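Local coordinates for dihydrofolate reductase (Moritella profunda, PDB 2ZZA), which catalyses the NADPH-dependent reduction of 7,8-dihydrofolate to 5,6,7,8-tetrahydrofolate and is probably a key enzyme for glycine, purine and DNA precursor synthesis, at residues V3-A8 with Q104-A109; K39-G44 with R58-L63; R13-D18 with G123-P128. All coordinates share one frame; numbering follows the deposited sequence.

Contact 1: residues V3-A8 with Q104-A109; sequences VSMIAA and QCLAAA. With NAP (NADP nicotinamide-adenine-dinucleotide phosphate), chain C.
Between Met5 and the end of helix 99-105 with the residues that follow, Cys105, Leu106 and Ala109, no flat group takes part; the flat groups lie at the far ends, each paired with NADP+. The Gln104 amide meets the adenine with two complementary bonds, NE2 donating to N7A at 2.9 Å and OE1 accepting from N6A at 3.0 Å. Ala8 grips the nicotinamide carboxamide in the same two-way fashion, its N donating to O7N at 2.8 Å and its O accepting from N7N. The segments themselves share no hydrogen bond, and the evidence for packing is the thioether chain. Met5 SD lies 3.7 Å from Cys105 CB, while a bend at chi3 (-58°) carries Met5 CE to Leu106 CA, 3.6 Å away. Nearer its root, Met5 CG rests 3.9 Å from Ala109 CB. With an alanine here everything beyond CB would be gone, which would probably open a gap facing Cys105, Leu106 and Ala109. At the start of the strand, Val3 O receives a CA-H...O contact from Ala109 CA at 3.5 Å. Strand 2-9 runs between strands 92-95 and 111-117, all three parallel, and Met5 makes backbone bonds with Arg111 and Tyr113. Helix 99-105 and the residues after it therefore form the crossover that passes over strand 2-9 on the way from strand 92-95 to strand 111-117.

Contact 2: residues K39-G44 with R58-L63; sequences KPIVMG and RLNIVL. With NAP (NADP nicotinamide-adenine-dinucleotide phosphate), chain C.
Met43 O is held from strand 59-63 twice, by Leu63 N at 2.8 Å in a nearly straight hydrogen bond (161° at the hydrogen) and by a CA-H...O contact, Val62 CA lying 3.3 Å from Met43 O. Ile61 O repeats the pattern, taking Met43 N and the CA-H of Val42. With Ile41 N to Leu59 O and Ile61 N to Ile41 O, four backbone bonds join strands 40-44 and 59-63 in parallel, their axes 25° apart. On one face Met43 CG, folded between its own N and carbonyl carbon (chi1 65°), sits 3.8 Å from Val62 CG2. On the other, Val42 CG1 meets Leu63 CD1 at 3.8 Å, under helix 80-87. Arg58 lays its aliphatic part against the backbone, CG 3.2 Å from Lys39 O, and its guanidinium binds folate through NH2. At the C-terminal ends NADP+ arrives: Leu63 CB lies 3.8 Å from adenine N3A, and a CB on Gly44 would clash with O5B, the ester oxygen between the adenosine ribose and its phosphate. Strand, helix 45-51 and strand form a beta-alpha-beta unit with Gly44 at the N-cap. The bonding is thus chiefly backbone to backbone, leaving the C-terminal strand ends to shape the adenosine half of the cofactor site.

Contact 3: residues R13-D18 with G123-P128; sequences RVIGLD and GDTWFP. With NAP (NADP nicotinamide-adenine-dinucleotide phosphate), chain C.
Backbone hydrogen bonds set the register of Arg13-Asp18 against Gly123-Pro128. Phe127 N donates to Arg13 O and Ile15 N to Thr125 O, and Gly16 O accepts Asp124 N at 2.8 Å plus a weak bond from Thr125 N. Val14 pairs with Trp126 but Gly16 with Thr125, a shift of one residue that marks a beta bulge.

Polar side chains bind backbone at both ends. Arg13 NE, with its partner in the guanidinium plane, gives a 2.7 Å bond to Phe127 O, which a water shared with Arg13 NH1 also grips. Asp18 N donates to Asp124 OD2 at 2.7 Å, coming from above the carboxylate plane (37° out of it). The two carboxylates stand nearly perpendicular (88°), with Asp18 OD1 4.0 Å from Asp124 OD2, a like-charge approach that the nearby Lys20 may partly offset.

Apolar contact adds to this. Val14 CG2 lies 3.9 Å from Trp126 CD1, and Ile15 CG2 is 4.0 Å from Phe127 CB.

Cofactor contact comes from Ile15 O, which accepts nicotinamide N7N at 3.1 Å, while a CB on Gly16 would clash with ribose O3D. These segments belong to the flexible active-site loop and the FG loop of the family. Asp124 bonds through both its N, to Gly16 O, and its carboxylate, from Asp18 N, which is consistent with a closed loop over the nicotinamide.

From the N terminus the chain lays down strand 2-9 and then the short strand 14-16, the first partners of contacts 1 and 3. It next builds strand 40-44, helix 45-51 and strand 59-63, so contact 2 closes a short loop nested inside both larger ones. Residues 104-109 return to close contact 1; residues 123-128 then close contact 3, so these two cross. They also touch, Leu106 CD2 lying 3.6 Å from Pro128 CB. Contact 2 stays apart from both. It joins two strands of the main sheet, contact 1 packs the end of helix 99-105 and the following turn on strand 2-9 of that sheet, contact 3 forms the two-stranded one, and NADP+ touches all three.

Contact 1: residues V3-A8 with Q104-A109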
loop_
_atom_site.group_PDB
_atom_site.type_symbol
_atom_site.label_atom_id
_atom_site.label_comp_id
_atom_site.label_asym_id
_atom_site.label_seq_id
_atom_site.Cartn_x
_atom_site.Cartn_y
_atom_site.Cartn_z
ATOM N N VAL A 3 6.217 -4.067 10.583
ATOM C CA VAL A 3 5.864 -2.978 9.686
ATOM C C VAL A 3 5.964 -3.455 8.242
ATOM O O VAL A 3 7.057 -3.673 7.721
ATOM C CB VAL A 3 6.784 -1.755 9.898
ATOM C CG1 VAL A 3 6.479 -0.685 8.862
ATOM C CG2 VAL A 3 6.581 -1.200 11.305
ATOM N N SER A 4 4.808 -3.623 7.612
ATOM C CA SER A 4 4.743 -4.087 6.234
ATOM C C SER A 4 4.173 -3.006 5.347
ATOM O O SER A 4 3.394 -2.172 5.802
ATOM C CB SER A 4 3.850 -5.325 6.130
ATOM O OG SER A 4 4.264 -6.334 7.028
ATOM N N MET A 5 4.571 -3.016 4.080
ATOM C CA MET A 5 4.062 -2.049 3.124
ATOM C C MET A 5 3.570 -2.847 1.933
ATOM O O MET A 5 4.241 -3.776 1.478
ATOM C CB MET A 5 5.152 -1.062 2.687
ATOM C CG MET A 5 5.899 -0.404 3.842
ATOM S SD MET A 5 6.600 1.211 3.453
ATOM C CE MET A 5 7.676 0.831 2.066
ATOM N N ILE A 6 2.390 -2.491 1.438
ATOM C CA ILE A 6 1.805 -3.177 0.300
ATOM C C ILE A 6 1.500 -2.191 -0.820
ATOM O O ILE A 6 0.939 -1.117 -0.586
ATOM C CB ILE A 6 0.524 -3.952 0.722
ATOM C CG1 ILE A 6 -0.142 -4.582 -0.507
ATOM C CG2 ILE A 6 -0.431 -3.030 1.483
ATOM C CD1 ILE A 6 -1.148 -5.696 -0.155
ATOM N N ALA A 7 1.897 -2.552 -2.037
ATOM C CA ALA A 7 1.679 -1.700 -3.197
ATOM C C ALA A 7 1.698 -2.497 -4.490
ATOM O O ALA A 7 2.215 -3.607 -4.530
ATOM C CB ALA A 7 2.753 -0.624 -3.255
ATOM N N ALA A 8 1.130 -1.909 -5.543
ATOM C CA ALA A 8 1.107 -2.515 -6.871
ATOM C C ALA A 8 1.806 -1.517 -7.793
ATOM O O ALA A 8 1.322 -0.397 -7.993
ATOM C CB ALA A 8 -0.330 -2.752 -7.329
ATOM N N GLN A 104 8.729 7.542 3.572
ATOM C CA GLN A 104 9.084 7.704 4.973
ATOM C C GLN A 104 9.242 6.405 5.731
ATOM O O GLN A 104 10.039 6.321 6.661
ATOM C CB GLN A 104 8.029 8.556 5.674
ATOM C CG GLN A 104 7.770 9.883 4.999
ATOM C CD GLN A 104 6.652 10.646 5.665
ATOM O OE1 GLN A 104 6.760 11.033 6.828
ATOM N NE2 GLN A 104 5.563 10.863 4.934
ATOM N N CYS A 105 8.488 5.388 5.337
ATOM C CA CYS A 105 8.545 4.117 6.040
ATOM C C CYS A 105 9.420 3.023 5.438
ATOM O O CYS A 105 9.701 2.036 6.110
ATOM C CB CYS A 105 7.122 3.590 6.237
ATOM S SG CYS A 105 6.064 4.708 7.211
ATOM N N LEU A 106 9.866 3.195 4.194
ATOM C CA LEU A 106 10.686 2.172 3.546
ATOM C C LEU A 106 11.854 1.682 4.397
ATOM O O LEU A 106 12.078 0.475 4.526
ATOM C CB LEU A 106 11.229 2.674 2.203
ATOM C CG LEU A 106 12.140 1.678 1.463
ATOM C CD1 LEU A 106 11.365 0.415 1.136
ATOM C CD2 LEU A 106 12.688 2.306 0.192
ATOM N N ALA A 107 12.602 2.617 4.968
ATOM C CA ALA A 107 13.759 2.265 5.781
ATOM C C ALA A 107 13.402 1.412 6.989
ATOM O O ALA A 107 14.217 0.617 7.454
ATOM C CB ALA A 107 14.478 3.522 6.231
ATOM N N ALA A 108 12.184 1.569 7.492
ATOM C CA ALA A 108 11.751 0.811 8.661
ATOM C C ALA A 108 10.899 -0.415 8.322
ATOM O O ALA A 108 10.529 -1.184 9.206
ATOM C CB ALA A 108 10.985 1.732 9.605
ATOM N N ALA A 109 10.598 -0.602 7.041
ATOM C CA ALA A 109 9.764 -1.720 6.604
ATOM C C ALA A 109 10.392 -3.093 6.811
ATOM O O ALA A 109 11.556 -3.307 6.486
ATOM C CB ALA A 109 9.397 -1.544 5.140
HETATM P PA NAP C . -0.130 10.252 0.118
HETATM O O1A NAP C . 1.200 9.714 0.481
HETATM O O2A NAP C . -1.277 9.122 0.114
HETATM O O5B NAP C . -0.635 11.365 1.161
HETATM C C5B NAP C . 0.163 12.528 1.393
HETATM C C4B NAP C . -0.395 13.333 2.567
HETATM O O4B NAP C . -0.408 12.562 3.780
HETATM C C3B NAP C . 0.485 14.540 2.889
HETATM O O3B NAP C . 0.178 15.594 1.972
HETATM C C2B NAP C . -0.103 14.860 4.261
HETATM O O2B NAP C . -1.439 15.344 4.111
HETATM C C1B NAP C . -0.158 13.460 4.876
HETATM N N9A NAP C . 1.146 13.101 5.476
HETATM C C8A NAP C . 2.210 12.617 4.837
HETATM N N7A NAP C . 3.181 12.372 5.714
HETATM C C5A NAP C . 2.735 12.701 6.922
HETATM C C6A NAP C . 3.271 12.654 8.202
HETATM N N6A NAP C . 4.504 12.195 8.402
HETATM N N1A NAP C . 2.522 13.064 9.235
HETATM C C2A NAP C . 1.292 13.508 9.052
HETATM N N3A NAP C . 0.749 13.566 7.849
HETATM C C4A NAP C . 1.439 13.172 6.771
HETATM O O3 NAP C . -0.198 10.970 -1.325
HETATM P PN NAP C . 0.693 10.551 -2.603
HETATM O O1N NAP C . 0.256 11.664 -3.473
HETATM O O2N NAP C . 2.015 10.463 -1.942
HETATM O O5D NAP C . -0.074 9.143 -2.751
HETATM C C5D NAP C . -1.310 9.058 -3.467
HETATM C C4D NAP C . -1.092 8.616 -4.915
HETATM O O4D NAP C . -0.522 7.294 -4.854
HETATM C C3D NAP C . -2.437 8.461 -5.629
HETATM O O3D NAP C . -2.282 8.495 -7.049
HETATM C C2D NAP C . -2.843 7.058 -5.189
HETATM O O2D NAP C . -3.773 6.489 -6.114
HETATM C C1D NAP C . -1.493 6.358 -5.356
HETATM N N1N NAP C . -1.418 5.060 -4.650
HETATM C C2N NAP C . -1.106 3.893 -5.360
HETATM C C3N NAP C . -0.943 2.694 -4.677
HETATM C C7N NAP C . -0.573 1.418 -5.439
HETATM O O7N NAP C . -0.187 0.416 -4.840
HETATM N N7N NAP C . -0.678 1.496 -6.763
HETATM C C4N NAP C . -1.095 2.656 -3.295
HETATM C C5N NAP C . -1.416 3.808 -2.586
HETATM C C6N NAP C . -1.580 5.011 -3.260
HETATM P P2B NAP C . -1.908 16.644 4.932
HETATM O O1X NAP C . -3.354 16.612 5.249
HETATM O O2X NAP C . -0.987 16.718 6.249
HETATM O O3X NAP C . -1.500 17.894 4.002
#

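Contact 2: residues K39-G44 with R58-L63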
loop_
_atom_site.group_PDB
_atom_site.type_symbol
_atom_site.label_atom_id
_atom_site.label_comp_id
_atom_site.label_asym_id
_atom_site.label_seq_id
_atom_site.Cartn_x
_atom_site.Cartn_y
_atom_site.Cartn_z
ATOM N N LYS A 39 -6.450 -6.361 9.372
ATOM C CA LYS A 39 -5.244 -5.696 9.845
ATOM C C LYS A 39 -5.417 -4.186 9.814
ATOM O O LYS A 39 -6.249 -3.659 9.075
ATOM C CB LYS A 39 -4.050 -6.045 8.954
ATOM C CG LYS A 39 -3.779 -7.528 8.760
ATOM C CD LYS A 39 -2.588 -7.703 7.827
ATOM C CE LYS A 39 -2.310 -9.163 7.505
ATOM N NZ LYS A 39 -1.316 -9.264 6.386
ATOM N N PRO A 40 -4.653 -3.469 10.646
ATOM C CA PRO A 40 -4.784 -2.011 10.617
ATOM C C PRO A 40 -4.068 -1.543 9.347
ATOM O O PRO A 40 -2.976 -2.023 9.036
ATOM C CB PRO A 40 -4.039 -1.569 11.874
ATOM C CG PRO A 40 -4.178 -2.745 12.790
ATOM C CD PRO A 40 -3.942 -3.907 11.857
ATOM N N ILE A 41 -4.686 -0.647 8.592
ATOM C CA ILE A 41 -4.040 -0.127 7.395
ATOM C C ILE A 41 -3.752 1.351 7.616
ATOM O O ILE A 41 -4.623 2.099 8.051
ATOM C CB ILE A 41 -4.917 -0.315 6.129
ATOM C CG1 ILE A 41 -6.311 0.273 6.357
ATOM C CG2 ILE A 41 -4.994 -1.805 5.772
ATOM C CD1 ILE A 41 -7.198 0.217 5.128
ATOM N N VAL A 42 -2.514 1.752 7.340
ATOM C CA VAL A 42 -2.069 3.132 7.504
ATOM C C VAL A 42 -1.876 3.754 6.127
ATOM O O VAL A 42 -1.179 3.191 5.281
ATOM C CB VAL A 42 -0.732 3.188 8.266
ATOM C CG1 VAL A 42 -0.274 4.626 8.403
ATOM C CG2 VAL A 42 -0.889 2.529 9.635
ATOM N N MET A 43 -2.475 4.922 5.913
ATOM C CA MET A 43 -2.399 5.582 4.618
ATOM C C MET A 43 -2.289 7.098 4.728
ATOM O O MET A 43 -2.667 7.690 5.742
ATOM C CB MET A 43 -3.659 5.252 3.821
ATOM C CG MET A 43 -4.917 5.826 4.470
ATOM S SD MET A 43 -6.453 5.263 3.754
ATOM C CE MET A 43 -6.875 3.951 4.885
ATOM N N GLY A 44 -1.783 7.727 3.674
ATOM C CA GLY A 44 -1.683 9.174 3.683
ATOM C C GLY A 44 -3.041 9.756 3.338
ATOM O O GLY A 44 -3.911 9.052 2.812
ATOM N N ARG A 58 -11.272 -3.469 8.345
ATOM C CA ARG A 58 -9.925 -3.030 8.683
ATOM C C ARG A 58 -9.977 -1.734 9.479
ATOM O O ARG A 58 -10.890 -0.933 9.305
ATOM C CB ARG A 58 -9.105 -2.799 7.405
ATOM C CG ARG A 58 -8.505 -4.062 6.797
ATOM C CD ARG A 58 -8.420 -3.973 5.275
ATOM N NE ARG A 58 -9.751 -3.955 4.667
ATOM C CZ ARG A 58 -9.990 -3.983 3.360
ATOM N NH1 ARG A 58 -11.242 -3.966 2.921
ATOM N NH2 ARG A 58 -8.990 -4.032 2.487
ATOM N N LEU A 59 -9.005 -1.544 10.364
ATOM C CA LEU A 59 -8.920 -0.317 11.148
ATOM C C LEU A 59 -8.245 0.667 10.188
ATOM O O LEU A 59 -7.074 0.493 9.856
ATOM C CB LEU A 59 -8.023 -0.524 12.372
ATOM C CG LEU A 59 -8.232 0.389 13.584
ATOM C CD1 LEU A 59 -6.938 0.457 14.381
ATOM C CD2 LEU A 59 -8.658 1.779 13.150
ATOM N N ASN A 60 -8.982 1.675 9.728
ATOM C CA ASN A 60 -8.435 2.658 8.789
ATOM C C ASN A 60 -7.769 3.816 9.514
ATOM O O ASN A 60 -8.434 4.588 10.200
ATOM C CB ASN A 60 -9.539 3.208 7.879
ATOM C CG ASN A 60 -10.088 2.165 6.922
ATOM O OD1 ASN A 60 -10.585 1.112 7.339
ATOM N ND2 ASN A 60 -10.009 2.455 5.633
ATOM N N ILE A 61 -6.455 3.932 9.350
ATOM C CA ILE A 61 -5.680 4.994 9.983
ATOM C C ILE A 61 -5.138 5.909 8.890
ATOM O O ILE A 61 -4.397 5.462 8.022
ATOM C CB ILE A 61 -4.505 4.405 10.795
ATOM C CG1 ILE A 61 -5.053 3.548 11.935
ATOM C CG2 ILE A 61 -3.623 5.531 11.336
ATOM C CD1 ILE A 61 -4.004 2.698 12.630
ATOM N N VAL A 62 -5.516 7.183 8.946
ATOM C CA VAL A 62 -5.110 8.170 7.955
ATOM C C VAL A 62 -4.189 9.240 8.535
ATOM O O VAL A 62 -4.459 9.805 9.597
ATOM C CB VAL A 62 -6.353 8.858 7.340
ATOM C CG1 VAL A 62 -5.932 9.873 6.289
ATOM C CG2 VAL A 62 -7.280 7.801 6.748
ATOM N N LEU A 63 -3.108 9.524 7.818
ATOM C CA LEU A 63 -2.134 10.511 8.252
ATOM C C LEU A 63 -2.384 11.881 7.654
ATOM O O LEU A 63 -2.472 12.040 6.439
ATOM C CB LEU A 63 -0.722 10.052 7.885
ATOM C CG LEU A 63 -0.088 8.979 8.767
ATOM C CD1 LEU A 63 0.889 8.180 7.934
ATOM C CD2 LEU A 63 0.605 9.622 9.955
HETATM P PA NAP C . -0.130 10.252 0.118
HETATM O O1A NAP C . 1.200 9.714 0.481
HETATM O O2A NAP C . -1.277 9.122 0.114
HETATM O O5B NAP C . -0.635 11.365 1.161
HETATM C C5B NAP C . 0.163 12.528 1.393
HETATM C C4B NAP C . -0.395 13.333 2.567
HETATM O O4B NAP C . -0.408 12.562 3.780
HETATM C C3B NAP C . 0.485 14.540 2.889
HETATM O O3B NAP C . 0.178 15.594 1.972
HETATM C C2B NAP C . -0.103 14.860 4.261
HETATM O O2B NAP C . -1.439 15.344 4.111
HETATM C C1B NAP C . -0.158 13.460 4.876
HETATM N N9A NAP C . 1.146 13.101 5.476
HETATM C C8A NAP C . 2.210 12.617 4.837
HETATM N N7A NAP C . 3.181 12.372 5.714
HETATM C C5A NAP C . 2.735 12.701 6.922
HETATM C C6A NAP C . 3.271 12.654 8.202
HETATM N N6A NAP C . 4.504 12.195 8.402
HETATM N N1A NAP C . 2.522 13.064 9.235
HETATM C C2A NAP C . 1.292 13.508 9.052
HETATM N N3A NAP C . 0.749 13.566 7.849
HETATM C C4A NAP C . 1.439 13.172 6.771
HETATM O O3 NAP C . -0.198 10.970 -1.325
HETATM P PN NAP C . 0.693 10.551 -2.603
HETATM O O1N NAP C . 0.256 11.664 -3.473
HETATM O O2N NAP C . 2.015 10.463 -1.942
HETATM O O5D NAP C . -0.074 9.143 -2.751
HETATM C C5D NAP C . -1.310 9.058 -3.467
HETATM C C4D NAP C . -1.092 8.616 -4.915
HETATM O O4D NAP C . -0.522 7.294 -4.854
HETATM C C3D NAP C . -2.437 8.461 -5.629
HETATM O O3D NAP C . -2.282 8.495 -7.049
HETATM C C2D NAP C . -2.843 7.058 -5.189
HETATM O O2D NAP C . -3.773 6.489 -6.114
HETATM C C1D NAP C . -1.493 6.358 -5.356
HETATM N N1N NAP C . -1.418 5.060 -4.650
HETATM C C2N NAP C . -1.106 3.893 -5.360
HETATM C C3N NAP C . -0.943 2.694 -4.677
HETATM C C7N NAP C . -0.573 1.418 -5.439
HETATM O O7N NAP C . -0.187 0.416 -4.840
HETATM N N7N NAP C . -0.678 1.496 -6.763
HETATM C C4N NAP C . -1.095 2.656 -3.295
HETATM C C5N NAP C . -1.416 3.808 -2.586
HETATM C C6N NAP C . -1.580 5.011 -3.260
HETATM P P2B NAP C . -1.908 16.644 4.932
HETATM O O1X NAP C . -3.354 16.612 5.249
HETATM O O2X NAP C . -0.987 16.718 6.249
HETATM O O3X NAP C . -1.500 17.894 4.002
#

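Contact 3: residues R13-D18 with G123-P128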
loop_
_atom_site.group_PDB
_atom_site.type_symbol
_atom_site.label_atom_id
_atom_site.label_comp_id
_atom_site.label_asym_id
_atom_site.label_seq_id
_atom_site.Cartn_x
_atom_site.Cartn_y
_atom_site.Cartn_z
ATOM N N ARG A 13 8.314 1.650 -11.375
ATOM C CA ARG A 13 7.738 1.841 -10.044
ATOM C C ARG A 13 6.543 2.791 -9.970
ATOM O O ARG A 13 6.235 3.305 -8.897
ATOM C CB ARG A 13 8.810 2.319 -9.059
ATOM C CG ARG A 13 10.064 1.445 -9.018
ATOM C CD ARG A 13 10.857 1.682 -7.742
ATOM N NE ARG A 13 11.218 3.086 -7.546
ATOM C CZ ARG A 13 12.236 3.702 -8.143
ATOM N NH1 ARG A 13 12.470 4.983 -7.892
ATOM N NH2 ARG A 13 13.028 3.045 -8.982
ATOM N N VAL A 14 5.869 3.020 -11.093
ATOM C CA VAL A 14 4.695 3.895 -11.108
ATOM C C VAL A 14 3.579 3.283 -10.246
ATOM O O VAL A 14 3.374 2.068 -10.268
ATOM C CB VAL A 14 4.139 4.077 -12.553
ATOM C CG1 VAL A 14 2.766 4.744 -12.502
ATOM C CG2 VAL A 14 5.100 4.926 -13.399
ATOM N N ILE A 15 2.864 4.113 -9.489
ATOM C CA ILE A 15 1.755 3.618 -8.665
ATOM C C ILE A 15 0.512 4.495 -8.797
ATOM O O ILE A 15 -0.576 4.107 -8.366
ATOM C CB ILE A 15 2.119 3.548 -7.154
ATOM C CG1 ILE A 15 2.540 4.934 -6.653
ATOM C CG2 ILE A 15 3.199 2.498 -6.924
ATOM C CD1 ILE A 15 2.997 4.958 -5.193
ATOM N N GLY A 16 0.661 5.677 -9.386
ATOM C CA GLY A 16 -0.498 6.543 -9.518
ATOM C C GLY A 16 -0.368 7.734 -10.445
ATOM O O GLY A 16 0.727 8.120 -10.838
ATOM N N LEU A 17 -1.513 8.309 -10.798
ATOM C CA LEU A 17 -1.579 9.475 -11.670
ATOM C C LEU A 17 -2.893 10.177 -11.370
ATOM O O LEU A 17 -3.959 9.552 -11.393
ATOM C CB LEU A 17 -1.547 9.068 -13.150
ATOM C CG LEU A 17 -1.611 10.234 -14.150
ATOM C CD1 LEU A 17 -0.330 11.049 -14.073
ATOM C CD2 LEU A 17 -1.800 9.708 -15.561
ATOM N N ASP A 18 -2.810 11.470 -11.077
ATOM C CA ASP A 18 -3.991 12.270 -10.762
ATOM C C ASP A 18 -4.801 11.680 -9.613
ATOM O O ASP A 18 -6.025 11.606 -9.681
ATOM C CB ASP A 18 -4.878 12.408 -12.000
ATOM C CG ASP A 18 -4.161 13.078 -13.151
ATOM O OD1 ASP A 18 -3.477 14.094 -12.908
ATOM O OD2 ASP A 18 -4.283 12.594 -14.296
ATOM N N GLY A 123 2.887 8.396 -14.964
ATOM C CA GLY A 123 2.592 8.509 -13.546
ATOM C C GLY A 123 3.036 9.822 -12.931
ATOM O O GLY A 123 3.800 10.570 -13.542
ATOM N N ASP A 124 2.543 10.114 -11.732
ATOM C CA ASP A 124 2.938 11.324 -11.024
ATOM C C ASP A 124 3.269 10.974 -9.576
ATOM O O ASP A 124 3.455 11.849 -8.735
ATOM C CB ASP A 124 1.853 12.416 -11.096
ATOM C CG ASP A 124 0.547 12.025 -10.417
ATOM O OD1 ASP A 124 0.510 11.037 -9.650
ATOM O OD2 ASP A 124 -0.457 12.738 -10.648
ATOM N N THR A 125 3.345 9.673 -9.305
ATOM C CA THR A 125 3.690 9.161 -7.979
ATOM C C THR A 125 4.379 7.815 -8.199
ATOM O O THR A 125 3.907 6.989 -8.983
ATOM C CB THR A 125 2.437 8.987 -7.078
ATOM O OG1 THR A 125 1.433 8.258 -7.787
ATOM C CG2 THR A 125 1.871 10.334 -6.679
ATOM N N TRP A 126 5.497 7.604 -7.512
ATOM C CA TRP A 126 6.282 6.381 -7.660
ATOM C C TRP A 126 6.595 5.708 -6.331
ATOM O O TRP A 126 6.711 6.370 -5.299
ATOM C CB TRP A 126 7.611 6.701 -8.357
ATOM C CG TRP A 126 7.483 7.161 -9.772
ATOM C CD1 TRP A 126 7.671 6.412 -10.897
ATOM C CD2 TRP A 126 7.118 8.471 -10.220
ATOM N NE1 TRP A 126 7.445 7.174 -12.020
ATOM C CE2 TRP A 126 7.104 8.442 -11.632
ATOM C CE3 TRP A 126 6.803 9.671 -9.564
ATOM C CZ2 TRP A 126 6.786 9.564 -12.400
ATOM C CZ3 TRP A 126 6.488 10.784 -10.328
ATOM C CH2 TRP A 126 6.482 10.724 -11.731
ATOM N N PHE A 127 6.739 4.387 -6.363
ATOM C CA PHE A 127 7.083 3.645 -5.163
ATOM C C PHE A 127 8.573 3.916 -4.931
ATOM O O PHE A 127 9.328 4.112 -5.886
ATOM C CB PHE A 127 6.852 2.145 -5.377
ATOM C CG PHE A 127 6.924 1.335 -4.115
ATOM C CD1 PHE A 127 5.859 1.320 -3.225
ATOM C CD2 PHE A 127 8.068 0.603 -3.802
ATOM C CE1 PHE A 127 5.927 0.589 -2.036
ATOM C CE2 PHE A 127 8.151 -0.133 -2.614
ATOM C CZ PHE A 127 7.076 -0.139 -1.729
ATOM N N PRO A 128 9.021 3.952 -3.661
ATOM C CA PRO A 128 10.449 4.207 -3.435
ATOM C C PRO A 128 11.373 3.137 -4.030
ATOM O O PRO A 128 10.932 2.034 -4.371
ATOM C CB PRO A 128 10.551 4.299 -1.908
ATOM C CG PRO A 128 9.383 3.485 -1.424
ATOM C CD PRO A 128 8.291 3.882 -2.385
HETATM P PA NAP C . -0.130 10.252 0.118
HETATM O O1A NAP C . 1.200 9.714 0.481
HETATM O O2A NAP C . -1.277 9.122 0.114
HETATM O O5B NAP C . -0.635 11.365 1.161
HETATM C C5B NAP C . 0.163 12.528 1.393
HETATM C C4B NAP C . -0.395 13.333 2.567
HETATM O O4B NAP C . -0.408 12.562 3.780
HETATM C C3B NAP C . 0.485 14.540 2.889
HETATM O O3B NAP C . 0.178 15.594 1.972
HETATM C C2B NAP C . -0.103 14.860 4.261
HETATM O O2B NAP C . -1.439 15.344 4.111
HETATM C C1B NAP C . -0.158 13.460 4.876
HETATM N N9A NAP C . 1.146 13.101 5.476
HETATM C C8A NAP C . 2.210 12.617 4.837
HETATM N N7A NAP C . 3.181 12.372 5.714
HETATM C C5A NAP C . 2.735 12.701 6.922
HETATM C C6A NAP C . 3.271 12.654 8.202
HETATM N N6A NAP C . 4.504 12.195 8.402
HETATM N N1A NAP C . 2.522 13.064 9.235
HETATM C C2A NAP C . 1.292 13.508 9.052
HETATM N N3A NAP C . 0.749 13.566 7.849
HETATM C C4A NAP C . 1.439 13.172 6.771
HETATM O O3 NAP C . -0.198 10.970 -1.325
HETATM P PN NAP C . 0.693 10.551 -2.603
HETATM O O1N NAP C . 0.256 11.664 -3.473
HETATM O O2N NAP C . 2.015 10.463 -1.942
HETATM O O5D NAP C . -0.074 9.143 -2.751
HETATM C C5D NAP C . -1.310 9.058 -3.467
HETATM C C4D NAP C . -1.092 8.616 -4.915
HETATM O O4D NAP C . -0.522 7.294 -4.854
HETATM C C3D NAP C . -2.437 8.461 -5.629
HETATM O O3D NAP C . -2.282 8.495 -7.049
HETATM C C2D NAP C . -2.843 7.058 -5.189
HETATM O O2D NAP C . -3.773 6.489 -6.114
HETATM C C1D NAP C . -1.493 6.358 -5.356
HETATM N N1N NAP C . -1.418 5.060 -4.650
HETATM C C2N NAP C . -1.106 3.893 -5.360
HETATM C C3N NAP C . -0.943 2.694 -4.677
HETATM C C7N NAP C . -0.573 1.418 -5.439
HETATM O O7N NAP C . -0.187 0.416 -4.840
HETATM N N7N NAP C . -0.678 1.496 -6.763
HETATM C C4N NAP C . -1.095 2.656 -3.295
HETATM C C5N NAP C . -1.416 3.808 -2.586
HETATM C C6N NAP C . -1.580 5.011 -3.260
HETATM P P2B NAP C . -1.908 16.644 4.932
HETATM O O1X NAP C . -3.354 16.612 5.249
HETATM O O2X NAP C . -0.987 16.718 6.249
HETATM O O3X NAP C . -1.500 17.894 4.002
HETATM O O HOH W 1 11.010 6.705 -6.166
#